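Local coordinates for protein HemO (Neisseria meningitidis, PDB 1J77) that binds heme b and probably breaks its porphyrin ring open by oxidation, at residues 81-84 with 85-88; 40-43 with 44-48; 172-175 with 176-180. All coordinates share one frame; numbering follows the deposited sequence.

Interaction 1: 81-84 with 85-88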
ATOM      1  N   VAL A  81      -5.963  -9.840  -0.168  1.00 23.31           N
ATOM      2  CA  VAL A  81      -7.007  -8.990   0.438  1.00 24.06           C
ATOM      3  C   VAL A  81      -8.406  -9.466   0.054  1.00 22.83           C
ATOM      4  O   VAL A  81      -9.336  -9.401   0.828  1.00 22.68           O
ATOM      5  CB  VAL A  81      -6.964  -7.475  -0.007  1.00 23.61           C
ATOM      6  CG1 VAL A  81      -7.965  -6.639   0.814  1.00 24.61           C
ATOM      7  CG2 VAL A  81      -5.630  -6.887   0.174  1.00 26.37           C
ATOM      8  N   THR A  82      -8.576  -9.915  -1.176  1.00 23.29           N
ATOM      9  CA  THR A  82      -9.874 -10.340  -1.610  1.00 24.21           C
ATOM     10  C   THR A  82     -10.287 -11.638  -0.879  1.00 24.10           C
ATOM     11  O   THR A  82     -11.461 -11.846  -0.592  1.00 23.57           O
ATOM     12  CB  THR A  82      -9.847 -10.580  -3.124  1.00 23.68           C
ATOM     13  OG1 THR A  82      -9.693  -9.329  -3.820  1.00 26.86           O
ATOM     14  CG2 THR A  82     -11.156 -11.108  -3.565  1.00 24.92           C
ATOM     15  N   GLN A  83      -9.324 -12.508  -0.615  1.00 24.42           N
ATOM     16  CA  GLN A  83      -9.593 -13.726   0.162  1.00 25.30           C
ATOM     17  C   GLN A  83      -9.886 -13.343   1.638  1.00 25.35           C
ATOM     18  O   GLN A  83     -10.719 -13.950   2.317  1.00 25.06           O
ATOM     19  CB  GLN A  83      -8.391 -14.675   0.080  1.00 25.70           C
ATOM     20  CG  GLN A  83      -8.574 -15.960   0.875  1.00 28.18           C
ATOM     21  CD  GLN A  83      -9.695 -16.874   0.385  1.00 32.11           C
ATOM     22  OE1 GLN A  83     -10.754 -16.994   1.017  1.00 35.57           O
ATOM     23  NE2 GLN A  83      -9.433 -17.559  -0.706  1.00 34.71           N
ATOM     24  N   ASP A  84      -9.207 -12.324   2.151  1.00 25.02           N
ATOM     25  CA  ASP A  84      -9.507 -11.887   3.505  1.00 24.82           C
ATOM     26  C   ASP A  84     -10.946 -11.423   3.600  1.00 24.66           C
ATOM     27  O   ASP A  84     -11.623 -11.674   4.610  1.00 24.26           O
ATOM     28  CB  ASP A  84      -8.573 -10.735   3.900  1.00 24.09           C
ATOM     29  CG  ASP A  84      -7.173 -11.199   4.233  1.00 24.86           C
ATOM     30  OD1 ASP A  84      -7.007 -12.384   4.646  1.00 24.91           O
ATOM     31  OD2 ASP A  84      -6.160 -10.469   4.104  1.00 24.52           O
ATOM     32  N   LEU A  85     -11.424 -10.708   2.578  1.00 23.95           N
ATOM     33  CA  LEU A  85     -12.811 -10.262   2.507  1.00 24.11           C
ATOM     34  C   LEU A  85     -13.728 -11.474   2.543  1.00 26.21           C
ATOM     35  O   LEU A  85     -14.686 -11.498   3.305  1.00 25.43           O
ATOM     36  CB  LEU A  85     -13.096  -9.378   1.265  1.00 24.39           C
ATOM     37  CG  LEU A  85     -12.743  -7.868   1.323  1.00 24.01           C
ATOM     38  CD1 LEU A  85     -12.716  -7.265  -0.072  1.00 24.99           C
ATOM     39  CD2 LEU A  85     -13.731  -7.117   2.193  1.00 24.40           C
ATOM     40  N   LYS A  86     -13.423 -12.469   1.711  1.00 26.69           N
ATOM     41  CA  LYS A  86     -14.207 -13.731   1.673  1.00 28.11           C
ATOM     42  C   LYS A  86     -14.320 -14.364   3.060  1.00 29.00           C
ATOM     43  O   LYS A  86     -15.428 -14.756   3.491  1.00 29.95           O
ATOM     44  CB  LYS A  86     -13.604 -14.714   0.667  1.00 28.24           C
ATOM     45  CG  LYS A  86     -14.450 -15.969   0.442  1.00 30.07           C
ATOM     46  CD  LYS A  86     -13.888 -16.829  -0.697  1.00 33.48           C
ATOM     47  CE  LYS A  86     -14.790 -18.037  -1.015  1.00 35.08           C
ATOM     48  NZ  LYS A  86     -14.152 -18.960  -2.019  1.00 35.53           N
ATOM     49  N   ASP A  87     -13.185 -14.481   3.729  1.00 29.16           N
ATOM     50  CA  ASP A  87     -13.116 -15.024   5.071  1.00 30.22           C
ATOM     51  C   ASP A  87     -14.097 -14.294   5.966  1.00 31.75           C
ATOM     52  O   ASP A  87     -14.754 -14.910   6.829  1.00 32.69           O
ATOM     53  CB  ASP A  87     -11.719 -14.883   5.664  1.00 29.77           C
ATOM     54  CG  ASP A  87     -10.675 -15.653   4.932  1.00 30.24           C
ATOM     55  OD1 ASP A  87     -11.011 -16.632   4.179  1.00 31.11           O
ATOM     56  OD2 ASP A  87      -9.459 -15.365   5.066  1.00 28.78           O
ATOM     57  N   LEU A  88     -14.178 -12.971   5.802  1.00 32.05           N
ATOM     58  CA  LEU A  88     -15.053 -12.165   6.657  1.00 32.20           C
ATOM     59  C   LEU A  88     -16.507 -12.132   6.159  1.00 31.20           C
ATOM     60  O   LEU A  88     -17.333 -11.385   6.667  1.00 31.47           O
ATOM     61  CB  LEU A  88     -14.480 -10.757   6.844  1.00 32.90           C
ATOM     62  CG  LEU A  88     -13.450 -10.546   7.977  1.00 34.81           C
ATOM     63  CD1 LEU A  88     -14.117 -10.618   9.307  1.00 36.01           C
ATOM     64  CD2 LEU A  88     -12.314 -11.538   7.951  1.00 34.30           C
TER
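Asp87 folds back over the last turn of helix 78-87 and covers the backbone carbonyl of Gln83. Its CB lies 3.4 Å from Asp84 O. The next carbon, CG, turns in beside Asp87's own backbone N (chi1 -64°), and this brings it to 3.1 Å from Gln83 O, the same oxygen that accepts the Asp87 N-H in a nearly straight bond. The two carboxylate oxygens stay on either side of CG, OD1 and OD2 each 3.3 Å from Gln83 O. OD2, on the Asp84 side, stands 3.9 Å from Asp84 OD1, with the two carboxylate planes turned 59° against each other.

Two acidic groups this close would be expected to disfavour one another, but they share a well-supplied site. Arg140 gives its backbone N to Asp84 OD1 and its NE to Asp87 OD2 in a salt bridge; Gly138 N adds a second donor to OD2, and His141 ND1 is bonded to Asp84 OD2. Both carboxylates are therefore gripped by the loop around 138-141, which probably offsets much of their repulsion.

Underneath runs the regular i to i+4 ladder, ending at Leu88 N to Asp84 O, 3.1 Å long and the most bent of the four at 144°. Leu88 is where the chain leaves helical geometry, and its CD2 rests 3.4 Å from Asp84 O, so the last carbonyl of the ladder lies against a methyl. A turn earlier, Leu85 CB sits 3.5 Å from Thr82 O while its CG leans over Val81 O at 3.8 Å.

In the wider fold, which is helical without strands, this short helix meets the loop at 138-141 through its two aspartates, and Leu85 packs on Leu46 of helix 39-60, with Val81 on Gln49 and Leu88 on Lys39.

Interaction 2: 40-43 with 44-48; sequences ENYI and KFLKL
Tyr42 and Leu46, one turn apart on helix 39-60, are set so that the leucine leans against the tyrosine ring off its centre. Leu46 CG is 4.3 Å from the ring centroid and 30° off the ring normal, an off-centre CH-pi contact; CD1 reaches Tyr42 CE2 at 3.8 Å, and CD2 lies alongside the phenol end. Tyr42 carries its ring anti to the backbone N (chi1 -172°), directed on along the helix toward the next turn. There it also meets Phe45 obliquely, Tyr42 CE1 to Phe45 CD2 being 4.0 Å. Tyr42 stacks with Tyr133 as well, and its OH is hydrogen-bonded to Gly138 O.

Round the helix, the extended Lys47 crosses Ile43, its CE 3.5 Å from Ile43 CG2. Lys44, in one of two modelled conformers, runs back past Asn41, its CE 3.0 Å from Asn41 OD1, an uncertain approach; Asn41 ND2 bonds to Gln34 O. Lys44 NZ ends 3.9 Å from Glu40 OE2, a long salt bridge.

The contact thus has two characters. Its aromatic and aliphatic side holds by dispersion and shape; the Lys44-Glu40 ion pair is long and, with a second Lys44 conformer modelled, doubtful.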
ATOM      1  N   GLU A  40     -16.930  -4.792  11.856  1.00 27.67           N
ATOM      2  CA  GLU A  40     -17.484  -3.843  10.910  1.00 27.93           C
ATOM      3  C   GLU A  40     -16.413  -2.845  10.428  1.00 26.21           C
ATOM      4  O   GLU A  40     -16.234  -2.617   9.244  1.00 25.78           O
ATOM      5  CB  GLU A  40     -18.643  -3.093  11.557  1.00 29.64           C
ATOM      6  CG  GLU A  40     -19.206  -1.970  10.712  1.00 33.25           C
ATOM      7  CD  GLU A  40     -20.266  -1.129  11.408  1.00 38.79           C
ATOM      8  OE1 GLU A  40     -20.616  -1.399  12.601  1.00 43.30           O
ATOM      9  OE2 GLU A  40     -20.757  -0.182  10.748  1.00 40.74           O
ATOM     10  N   ASN A  41     -15.681  -2.267  11.361  1.00 24.50           N
ATOM     11  CA  ASN A  41     -14.602  -1.377  10.962  1.00 23.18           C
ATOM     12  C   ASN A  41     -13.447  -2.113  10.243  1.00 23.67           C
ATOM     13  O   ASN A  41     -12.804  -1.508   9.359  1.00 23.02           O
ATOM     14  CB  ASN A  41     -14.112  -0.552  12.149  1.00 23.53           C
ATOM     15  CG  ASN A  41     -14.865   0.737  12.293  1.00 23.92           C
ATOM     16  OD1 ASN A  41     -16.016   0.875  11.870  1.00 26.41           O
ATOM     17  ND2 ASN A  41     -14.176   1.739  12.834  1.00 27.56           N
ATOM     18  N   TYR A  42     -13.159  -3.352  10.609  1.00 22.03           N
ATOM     19  CA  TYR A  42     -12.079  -4.103   9.939  1.00 22.25           C
ATOM     20  C   TYR A  42     -12.487  -4.339   8.501  1.00 22.12           C
ATOM     21  O   TYR A  42     -11.622  -4.318   7.584  1.00 21.55           O
ATOM     22  CB  TYR A  42     -11.742  -5.445  10.617  1.00 23.44           C
ATOM     23  CG  TYR A  42     -10.515  -6.114  10.055  1.00 23.35           C
ATOM     24  CD1 TYR A  42      -9.256  -5.565  10.212  1.00 25.82           C
ATOM     25  CD2 TYR A  42     -10.602  -7.323   9.344  1.00 22.30           C
ATOM     26  CE1 TYR A  42      -8.124  -6.189   9.720  1.00 25.14           C
ATOM     27  CE2 TYR A  42      -9.497  -7.941   8.876  1.00 23.98           C
ATOM     28  CZ  TYR A  42      -8.261  -7.386   9.034  1.00 24.66           C
ATOM     29  OH  TYR A  42      -7.161  -7.977   8.491  1.00 25.64           O
ATOM     30  N   ILE A  43     -13.774  -4.549   8.262  1.00 23.04           N
ATOM     31  CA  ILE A  43     -14.241  -4.758   6.885  1.00 22.82           C
ATOM     32  C   ILE A  43     -14.059  -3.464   6.098  1.00 21.76           C
ATOM     33  O   ILE A  43     -13.660  -3.490   4.924  1.00 20.66           O
ATOM     34  CB  ILE A  43     -15.700  -5.302   6.877  1.00 24.47           C
ATOM     35  CG1 ILE A  43     -15.676  -6.789   7.221  1.00 25.27           C
ATOM     36  CG2 ILE A  43     -16.320  -5.050   5.555  1.00 24.56           C
ATOM     37  CD1 ILE A  43     -17.028  -7.399   7.585  1.00 25.80           C
ATOM     38  N   LYS A  44     -14.292  -2.333   6.727  1.00 21.73           N
ATOM     39  CA  LYS A  44     -14.040  -1.048   6.069  1.00 21.40           C
ATOM     40  C   LYS A  44     -12.575  -0.925   5.673  1.00 20.90           C
ATOM     41  O   LYS A  44     -12.247  -0.435   4.570  1.00 21.58           O
ATOM     42  CB  LYS A  44     -14.422   0.086   7.006  0.60 21.45           C
ATOM     43  CG  LYS A  44     -15.722  -0.196   7.822  0.60 23.90           C
ATOM     44  CD  LYS A  44     -16.114   1.033   8.649  0.60 25.98           C
ATOM     45  CE  LYS A  44     -17.465   0.924   9.275  0.60 26.19           C
ATOM     46  NZ  LYS A  44     -18.014   2.281   9.436  0.60 28.07           N
ATOM     47  N   PHE A  45     -11.708  -1.380   6.533  1.00 19.81           N
ATOM     48  CA  PHE A  45     -10.293  -1.367   6.286  1.00 19.87           C
ATOM     49  C   PHE A  45      -9.969  -2.283   5.115  1.00 19.57           C
ATOM     50  O   PHE A  45      -9.184  -1.946   4.253  1.00 20.28           O
ATOM     51  CB  PHE A  45      -9.524  -1.781   7.531  1.00 19.91           C
ATOM     52  CG  PHE A  45      -8.075  -1.816   7.348  1.00 20.63           C
ATOM     53  CD1 PHE A  45      -7.408  -0.636   7.132  1.00 22.27           C
ATOM     54  CD2 PHE A  45      -7.360  -3.013   7.359  1.00 21.43           C
ATOM     55  CE1 PHE A  45      -6.065  -0.639   6.891  1.00 22.63           C
ATOM     56  CE2 PHE A  45      -5.993  -3.009   7.141  1.00 23.27           C
ATOM     57  CZ  PHE A  45      -5.360  -1.814   6.951  1.00 21.62           C
ATOM     58  N   LEU A  46     -10.526  -3.490   5.134  1.00 18.73           N
ATOM     59  CA  LEU A  46     -10.271  -4.413   4.039  1.00 18.73           C
ATOM     60  C   LEU A  46     -10.768  -3.837   2.710  1.00 18.42           C
ATOM     61  O   LEU A  46     -10.137  -4.080   1.649  1.00 19.25           O
ATOM     62  CB  LEU A  46     -10.964  -5.751   4.335  1.00 18.59           C
ATOM     63  CG  LEU A  46     -10.334  -6.683   5.376  1.00 19.31           C
ATOM     64  CD1 LEU A  46     -11.117  -7.991   5.433  1.00 20.61           C
ATOM     65  CD2 LEU A  46      -8.902  -6.987   5.211  1.00 20.37           C
ATOM     66  N   LYS A  47     -11.901  -3.150   2.705  1.00 18.40           N
ATOM     67  CA  LYS A  47     -12.443  -2.520   1.481  1.00 18.80           C
ATOM     68  C   LYS A  47     -11.443  -1.477   0.933  1.00 18.53           C
ATOM     69  O   LYS A  47     -11.103  -1.479  -0.265  1.00 19.35           O
ATOM     70  CB  LYS A  47     -13.878  -1.973   1.673  1.00 20.55           C
ATOM     71  CG  LYS A  47     -14.879  -3.063   1.818  1.00 21.83           C
ATOM     72  CD  LYS A  47     -16.173  -2.503   2.247  1.00 23.45           C
ATOM     73  CE  LYS A  47     -17.199  -3.639   2.433  1.00 24.97           C
ATOM     74  NZ  LYS A  47     -18.543  -3.059   2.746  1.00 27.57           N
ATOM     75  N   LEU A  48     -10.933  -0.633   1.809  1.00 17.80           N
ATOM     76  CA  LEU A  48      -9.940   0.352   1.467  1.00 17.19           C
ATOM     77  C   LEU A  48      -8.683  -0.327   0.880  1.00 16.48           C
ATOM     78  O   LEU A  48      -8.210   0.074  -0.197  1.00 16.83           O
ATOM     79  CB  LEU A  48      -9.617   1.207   2.693  1.00 17.44           C
ATOM     80  CG  LEU A  48      -8.213   1.815   2.769  1.00 17.15           C
ATOM     81  CD1 LEU A  48      -8.108   2.874   1.711  1.00 18.43           C
ATOM     82  CD2 LEU A  48      -7.992   2.362   4.214  1.00 18.29           C
TER

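Interaction 3: 172-175 with 176-180; sequences EAIQ and GAREA
Gln175 and Glu179 are joined by an i to i+4 side-chain bond on helix 167-192, one of the long helices of the all-helical heme oxygenase fold. Gln175 NE2 donates to Glu179 OE2 over 2.9 Å and nearly straight (164°). The acceptor lies 4° out of the amide plane, and OE2 uses its anti lone pair. A bend in the glutamine chain at chi2 (62°) swings the amide across to that partner. OE2 also takes a salt bridge from Lys106 of helix 104-119, so two donors fix this carboxylate.

Gln175 OE1 approaches Arg178 only loosely, with no hydrogen bond: it sits near the plane of the guanidinium, at its edge, and 3.8 Å from Arg178 CD, while the two flat groups stand almost perpendicular. Over one guanidinium face comes Ile174 CG2, 4.2 Å above the plane and offset toward the rim. Arg178 NH2 makes a weak hydrogen bond to Asp18 O.

Farther round, Ala173 meets Phe11 and Ala177 meets Leu15 of helix 11-32; Ile174 touches Leu15 and Asp18 there too. Ala177 also touches the heme-binding Tyr112, and its CB rests 3.5 Å from Ile174 O on its own helix.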
ATOM      1  N   GLU A 172       9.505  12.338 -11.423  1.00 29.10           N
ATOM      2  CA  GLU A 172       8.177  11.913 -11.832  1.00 27.85           C
ATOM      3  C   GLU A 172       7.735  10.745 -10.975  1.00 25.67           C
ATOM      4  O   GLU A 172       6.589  10.705 -10.506  1.00 25.17           O
ATOM      5  CB  GLU A 172       8.188  11.530 -13.309  1.00 28.71           C
ATOM      6  CG  GLU A 172       8.642  12.696 -14.182  1.00 31.19           C
ATOM      7  CD  GLU A 172       8.716  12.407 -15.670  1.00 34.12           C
ATOM      8  OE1 GLU A 172       8.542  11.239 -16.103  1.00 33.91           O
ATOM      9  OE2 GLU A 172       8.967  13.401 -16.423  1.00 35.85           O
ATOM     10  N   ALA A 173       8.644   9.822 -10.734  1.00 23.79           N
ATOM     11  CA  ALA A 173       8.354   8.677  -9.848  1.00 23.10           C
ATOM     12  C   ALA A 173       7.999   9.136  -8.430  1.00 22.97           C
ATOM     13  O   ALA A 173       7.072   8.611  -7.818  1.00 21.29           O
ATOM     14  CB  ALA A 173       9.500   7.730  -9.798  1.00 22.11           C
ATOM     15  N   ILE A 174       8.772  10.071  -7.884  1.00 22.73           N
ATOM     16  CA  ILE A 174       8.450  10.594  -6.555  1.00 22.61           C
ATOM     17  C   ILE A 174       7.080  11.277  -6.548  1.00 21.79           C
ATOM     18  O   ILE A 174       6.272  11.103  -5.604  1.00 22.34           O
ATOM     19  CB  ILE A 174       9.548  11.589  -6.108  1.00 23.20           C
ATOM     20  CG1 ILE A 174      10.806  10.826  -5.842  1.00 23.98           C
ATOM     21  CG2 ILE A 174       9.128  12.305  -4.857  1.00 23.32           C
ATOM     22  CD1 ILE A 174      12.000  11.744  -5.894  1.00 22.81           C
ATOM     23  N   GLN A 175       6.774  12.061  -7.561  1.00 22.47           N
ATOM     24  CA  GLN A 175       5.435  12.616  -7.678  1.00 22.76           C
ATOM     25  C   GLN A 175       4.370  11.503  -7.718  1.00 21.53           C
ATOM     26  O   GLN A 175       3.336  11.672  -7.099  1.00 19.54           O
ATOM     27  CB  GLN A 175       5.293  13.549  -8.874  1.00 24.57           C
ATOM     28  CG  GLN A 175       3.933  14.181  -9.016  1.00 25.27           C
ATOM     29  CD  GLN A 175       3.559  15.079  -7.835  1.00 26.19           C
ATOM     30  OE1 GLN A 175       4.442  15.636  -7.134  1.00 29.01           O
ATOM     31  NE2 GLN A 175       2.261  15.254  -7.638  1.00 28.42           N
ATOM     32  N   GLY A 176       4.621  10.419  -8.456  1.00 20.38           N
ATOM     33  CA  GLY A 176       3.755   9.248  -8.469  1.00 19.74           C
ATOM     34  C   GLY A 176       3.506   8.736  -7.045  1.00 18.58           C
ATOM     35  O   GLY A 176       2.368   8.456  -6.704  1.00 18.56           O
ATOM     36  N   ALA A 177       4.554   8.543  -6.266  1.00 19.35           N
ATOM     37  CA  ALA A 177       4.452   8.085  -4.876  1.00 18.61           C
ATOM     38  C   ALA A 177       3.621   9.067  -4.023  1.00 19.31           C
ATOM     39  O   ALA A 177       2.719   8.640  -3.294  1.00 18.80           O
ATOM     40  CB  ALA A 177       5.862   7.868  -4.265  1.00 18.59           C
ATOM     41  N   ARG A 178       3.812  10.362  -4.215  1.00 19.47           N
ATOM     42  CA  ARG A 178       2.991  11.355  -3.495  1.00 20.45           C
ATOM     43  C   ARG A 178       1.492  11.132  -3.848  1.00 19.70           C
ATOM     44  O   ARG A 178       0.611  11.151  -2.981  1.00 19.38           O
ATOM     45  CB  ARG A 178       3.423  12.812  -3.830  1.00 20.82           C
ATOM     46  CG  ARG A 178       4.783  13.211  -3.266  1.00 26.39           C
ATOM     47  CD  ARG A 178       5.219  14.622  -3.555  1.00 31.53           C
ATOM     48  NE  ARG A 178       6.410  14.875  -2.763  1.00 36.24           N
ATOM     49  CZ  ARG A 178       7.263  15.859  -2.968  1.00 41.82           C
ATOM     50  NH1 ARG A 178       7.071  16.713  -3.961  1.00 43.60           N
ATOM     51  NH2 ARG A 178       8.316  15.978  -2.162  1.00 44.13           N
ATOM     52  N   GLU A 179       1.219  10.934  -5.135  1.00 18.66           N
ATOM     53  CA  GLU A 179      -0.130  10.722  -5.623  1.00 19.98           C
ATOM     54  C   GLU A 179      -0.745   9.413  -5.155  1.00 17.45           C
ATOM     55  O   GLU A 179      -1.952   9.385  -4.879  1.00 17.61           O
ATOM     56  CB  GLU A 179      -0.214  10.888  -7.139  1.00 20.71           C
ATOM     57  CG  GLU A 179       0.082  12.327  -7.571  1.00 23.62           C
ATOM     58  CD  GLU A 179       0.171  12.532  -9.064  1.00 27.68           C
ATOM     59  OE1 GLU A 179      -0.380  11.708  -9.813  1.00 29.21           O
ATOM     60  OE2 GLU A 179       0.726  13.574  -9.462  1.00 28.42           O
ATOM     61  N   ALA A 180       0.053   8.352  -5.004  1.00 15.59           N
ATOM     62  CA  ALA A 180      -0.426   7.035  -4.481  1.00 15.41           C
ATOM     63  C   ALA A 180      -0.860   7.192  -3.027  1.00 15.81           C
ATOM     64  O   ALA A 180      -1.948   6.755  -2.664  1.00 14.64           O
ATOM     65  CB  ALA A 180       0.603   6.034  -4.593  1.00 15.19           C
TER

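How the interactions relate
Interactions 1 and 2 belong to neighbouring helices, 78-87 and 39-60, and touch directly, their centres about 10 Å apart. Leu46 of interaction 2 makes most of the contact: Val81 CG1 lies 3.5 Å from Leu46 O, and Leu85 CD2 3.8 Å from Leu46 CB. Interaction 3 lies across the centre of the chain, about 25 Å from interaction 2 and 29 Å from interaction 1, centre to centre. The heme relates them: the side chain of Phe45 in interaction 2 is about 6 Å from it, that of Ala177 in interaction 3 about 7 Å, and that of Val81 in interaction 1 about 11 Å. Interaction 1, packed on helix 39-60, is the farthest of the three from the heme.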